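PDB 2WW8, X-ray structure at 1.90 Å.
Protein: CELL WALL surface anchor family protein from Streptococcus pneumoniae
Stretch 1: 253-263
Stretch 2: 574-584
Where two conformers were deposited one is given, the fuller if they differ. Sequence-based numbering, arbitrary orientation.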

# COMPACT_ATOMS: atom_id res chain seq x y z
N GLU A 253 0.71 21.63 18.51
CA GLU A 253 0.98 20.26 18.08
C GLU A 253 0.75 19.24 19.21
O GLU A 253 0.25 18.14 18.92
N ALA A 254 1.12 19.58 20.46
CA ALA A 254 0.89 18.69 21.60
C ALA A 254 -0.64 18.53 21.81
O ALA A 254 -1.12 17.42 22.01
N THR A 255 -1.41 19.62 21.72
CA THR A 255 -2.86 19.55 21.88
C THR A 255 -3.49 18.59 20.85
O THR A 255 -4.27 17.70 21.26
N ARG A 256 -3.14 18.78 19.58
CA ARG A 256 -3.61 17.92 18.50
C ARG A 256 -3.30 16.45 18.80
O ARG A 256 -4.18 15.63 18.52
N SER A 257 -2.09 16.15 19.30
CA SER A 257 -1.73 14.74 19.56
C SER A 257 -2.50 14.18 20.74
O SER A 257 -2.93 13.04 20.68
N LEU A 258 -2.70 14.98 21.77
CA LEU A 258 -3.53 14.59 22.91
C LEU A 258 -5.00 14.32 22.49
O LEU A 258 -5.60 13.34 22.90
N ILE A 259 -5.56 15.18 21.64
CA ILE A 259 -6.87 14.94 21.06
C ILE A 259 -6.87 13.55 20.38
O ILE A 259 -7.79 12.76 20.62
N ASP A 260 -5.87 13.26 19.54
CA ASP A 260 -5.80 11.94 18.88
C ASP A 260 -5.81 10.81 19.91
O ASP A 260 -6.42 9.79 19.64
N LYS A 261 -5.07 10.92 21.00
CA LYS A 261 -5.02 9.85 21.99
C LYS A 261 -6.37 9.73 22.71
O LYS A 261 -6.88 8.62 22.86
N ILE A 262 -6.95 10.85 23.14
CA ILE A 262 -8.27 10.80 23.80
C ILE A 262 -9.35 10.19 22.91
O ILE A 262 -10.13 9.35 23.37
N THR A 263 -9.33 10.53 21.61
CA THR A 263 -10.46 10.19 20.78
C THR A 263 -10.20 8.90 20.01
O THR A 263 -11.02 8.47 19.24
N LYS A 574 8.83 19.29 25.40
CA LYS A 574 8.34 18.27 26.36
C LYS A 574 6.91 18.52 26.86
O LYS A 574 6.46 17.88 27.81
N ILE A 575 6.22 19.50 26.29
CA ILE A 575 4.81 19.66 26.58
C ILE A 575 3.98 18.40 26.30
O ILE A 575 3.25 17.93 27.17
N LEU A 576 4.11 17.78 25.14
CA LEU A 576 3.37 16.56 24.88
C LEU A 576 3.69 15.46 25.92
O LEU A 576 2.78 14.81 26.47
N GLU A 577 4.98 15.30 26.20
CA GLU A 577 5.38 14.28 27.14
C GLU A 577 4.63 14.50 28.45
O GLU A 577 4.19 13.54 29.08
N GLN A 578 4.48 15.75 28.87
CA GLN A 578 3.83 15.97 30.17
C GLN A 578 2.31 15.77 30.16
O GLN A 578 1.76 15.18 31.10
N LEU A 579 1.66 16.22 29.09
CA LEU A 579 0.25 15.95 28.86
C LEU A 579 0.06 14.44 28.80
O LEU A 579 -0.89 13.91 29.40
N ASN A 580 0.92 13.77 28.05
CA ASN A 580 0.86 12.32 28.02
C ASN A 580 0.99 11.62 29.39
O ASN A 580 0.29 10.64 29.68
N ARG A 581 1.93 12.05 30.22
CA ARG A 581 2.10 11.58 31.58
C ARG A 581 0.80 11.74 32.39
O ARG A 581 0.36 10.81 33.07
N TYR A 582 0.15 12.89 32.31
CA TYR A 582 -1.08 13.11 33.10
C TYR A 582 -2.21 12.23 32.49
O TYR A 582 -3.00 11.62 33.23
N PHE A 583 -2.24 12.13 31.15
CA PHE A 583 -3.17 11.22 30.50
C PHE A 583 -3.05 9.80 31.11
O PHE A 583 -4.05 9.13 31.39
N HIS A 584 -1.81 9.33 31.27
CA HIS A 584 -1.53 8.02 31.78
C HIS A 584 -1.84 7.93 33.29
O HIS A 584 -1.72 6.86 33.85

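Small side chains allow packed helices to approach closely, and this pair from a pneumococcal surface protein offers an example. The axes run in broadly the same direction, 31° apart, and come within 9.1 Å of each other. Ala-254 CA and Leu-576 CA are only 4.6 Å apart; Leu-258 CA and Asn-580 CA are separated by 7.1 Å.

Apolar contacts dominate. The methyl of Ala-254 points toward the second helix, its CB lying 3.8 Å from Ile-575 CG2, 3.8 Å from Leu-576 CB and 3.9 Å from Leu-579 CD1. Leu-576 (chi1 t, chi2 p) returns the contact as a knob in a hole formed by Ala-254, Ser-257, Leu-258 and Lys-261; its CD2 lies 3.7 Å from Ser-257 OG, and its CD1 3.7 Å from Ala-254 O. Further along, where the backbones are wider apart, longer side chains fill the gap. Leu-258 (t, p) leaves its helix sideways, placing its CD2 4.3 Å from Leu-579 CD2 and its CD1 4.3 Å from Phe-583 CB. Phe-583, with chi1 t, points toward the first helix, and its ring takes up Ile-262 (m, t), with CE1 3.8 Å from Ile-262 CG1.

Amphipathic packing covers part of the same seam. Lys-261, chi1 m and chi2 t, contributes its aliphatic stem: CB lies 3.8 Å from Phe-583 CE2, CE 4.2 Å from Leu-576 CD1, and CD 3.3 Å from Asn-580 OD1.

No hydrogen bond crosses the interface. Within the stretches, Thr-263 OG1 donates to Ile-259 O at 2.8 Å, His-584 ND1 donates to Asn-580 O at 2.7 Å, and Lys-574 NZ forms a salt bridge with Glu-577 OE1 at 3.6 Å; Arg-256, Asp-260, Arg-581, Tyr-582 and His-584 also have side-chain hydrogen bonds elsewhere in the structure.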

# COMPACT_ATOMS: atom_id res chain seq x y z
CB GLU A 253 2.39 20.09 17.49
CG GLU A 253 2.69 20.98 16.25
CD GLU A 253 4.19 21.16 15.87
OE1 GLU A 253 5.11 20.79 16.65
OE2 GLU A 253 4.47 21.72 14.77
CB ALA A 254 1.53 19.24 22.88
CB THR A 255 -3.49 20.95 21.84
OG1 THR A 255 -2.92 21.73 22.89
CG2 THR A 255 -5.03 20.99 21.95
CB ARG A 256 -3.09 18.29 17.11
CG ARG A 256 -3.64 19.68 16.66
CD ARG A 256 -2.94 20.09 15.36
NE ARG A 256 -3.63 21.31 14.96
CZ ARG A 256 -3.19 22.22 14.10
NH1 ARG A 256 -2.01 22.02 13.51
NH2 ARG A 256 -3.96 23.29 13.86
CB SER A 257 -0.24 14.47 19.74
OG SER A 257 -0.10 13.10 20.09
CB LEU A 258 -3.47 15.67 24.02
CG LEU A 258 -4.37 15.41 25.24
CD1 LEU A 258 -3.94 14.13 25.96
CD2 LEU A 258 -4.44 16.59 26.20
CB ILE A 259 -7.25 16.05 20.08
CG1 ILE A 259 -7.46 17.34 20.90
CG2 ILE A 259 -8.48 15.67 19.29
CD1 ILE A 259 -7.56 18.58 20.01
CB ASP A 260 -4.57 11.68 17.99
CG ASP A 260 -4.52 12.55 16.73
OD1 ASP A 260 -5.59 12.97 16.25
OD2 ASP A 260 -3.41 12.84 16.21
CB LYS A 261 -3.95 10.14 23.05
CG LYS A 261 -2.54 9.98 22.52
CD LYS A 261 -1.57 10.36 23.63
CE LYS A 261 -0.34 11.10 23.06
NZ LYS A 261 0.39 10.06 22.37
CB ILE A 262 -8.70 12.18 24.26
CG1 ILE A 262 -7.84 12.63 25.44
CG2 ILE A 262 -10.21 12.19 24.66
CD1 ILE A 262 -7.86 14.18 25.59
CB THR A 263 -10.78 11.31 19.80
OG1 THR A 263 -9.68 11.53 18.89
CG2 THR A 263 -11.19 12.59 20.51
CB LYS A 574 9.20 18.16 27.62
CG LYS A 574 10.72 18.03 27.47
CD LYS A 574 11.08 16.79 26.78
CE LYS A 574 12.60 16.56 26.80
NZ LYS A 574 12.77 15.11 27.00
CB ILE A 575 4.26 20.87 25.82
CG1 ILE A 575 5.02 22.15 26.21
CG2 ILE A 575 2.70 21.00 26.03
CD1 ILE A 575 4.83 23.22 25.14
CB LEU A 576 3.58 16.06 23.44
CG LEU A 576 2.77 14.80 23.10
CD1 LEU A 576 1.23 14.97 23.47
CD2 LEU A 576 3.03 14.36 21.65
CB GLU A 577 6.89 14.33 27.33
CG GLU A 577 7.46 13.51 28.49
CD GLU A 577 8.94 13.91 28.63
OE1 GLU A 577 9.77 13.38 27.85
OE2 GLU A 577 9.28 14.82 29.44
CB GLN A 578 4.26 17.32 30.72
CG GLN A 578 3.83 17.57 32.12
CD GLN A 578 4.26 16.49 33.11
OE1 GLN A 578 3.40 15.99 33.85
NE2 GLN A 578 5.52 16.07 33.09
CB LEU A 579 -0.25 16.55 27.55
CG LEU A 579 -0.31 18.08 27.50
CD1 LEU A 579 -0.53 18.56 26.07
CD2 LEU A 579 -1.43 18.65 28.39
CB ASN A 580 1.88 11.80 27.01
CG ASN A 580 1.48 10.45 26.45
OD1 ASN A 580 0.30 10.10 26.37
ND2 ASN A 580 2.46 9.65 26.17
CB ARG A 581 3.25 12.37 32.26
CG ARG A 581 3.74 11.72 33.55
CD ARG A 581 4.95 12.43 34.16
NE ARG A 581 4.62 13.76 34.72
CZ ARG A 581 4.06 14.01 35.91
NH1 ARG A 581 3.74 13.04 36.74
NH2 ARG A 581 3.84 15.24 36.31
CB TYR A 582 -1.48 14.60 33.15
CG TYR A 582 -0.69 15.43 34.14
CD1 TYR A 582 -0.45 14.97 35.42
CD2 TYR A 582 -0.23 16.71 33.80
CE1 TYR A 582 0.26 15.68 36.33
CE2 TYR A 582 0.44 17.47 34.76
CZ TYR A 582 0.69 16.95 35.99
OH TYR A 582 1.36 17.67 36.93
CB PHE A 583 -2.96 11.28 28.99
CG PHE A 583 -3.98 10.48 28.18
CD1 PHE A 583 -5.34 10.65 28.41
CD2 PHE A 583 -3.60 9.57 27.22
CE1 PHE A 583 -6.30 9.95 27.68
CE2 PHE A 583 -4.57 8.80 26.51
CZ PHE A 583 -5.92 9.02 26.72
CB HIS A 584 -0.11 7.53 31.45
CG HIS A 584 0.08 7.11 30.03
ND1 HIS A 584 0.22 8.01 29.00
CD2 HIS A 584 0.18 5.88 29.47
CE1 HIS A 584 0.38 7.36 27.85
NE2 HIS A 584 0.35 6.07 28.12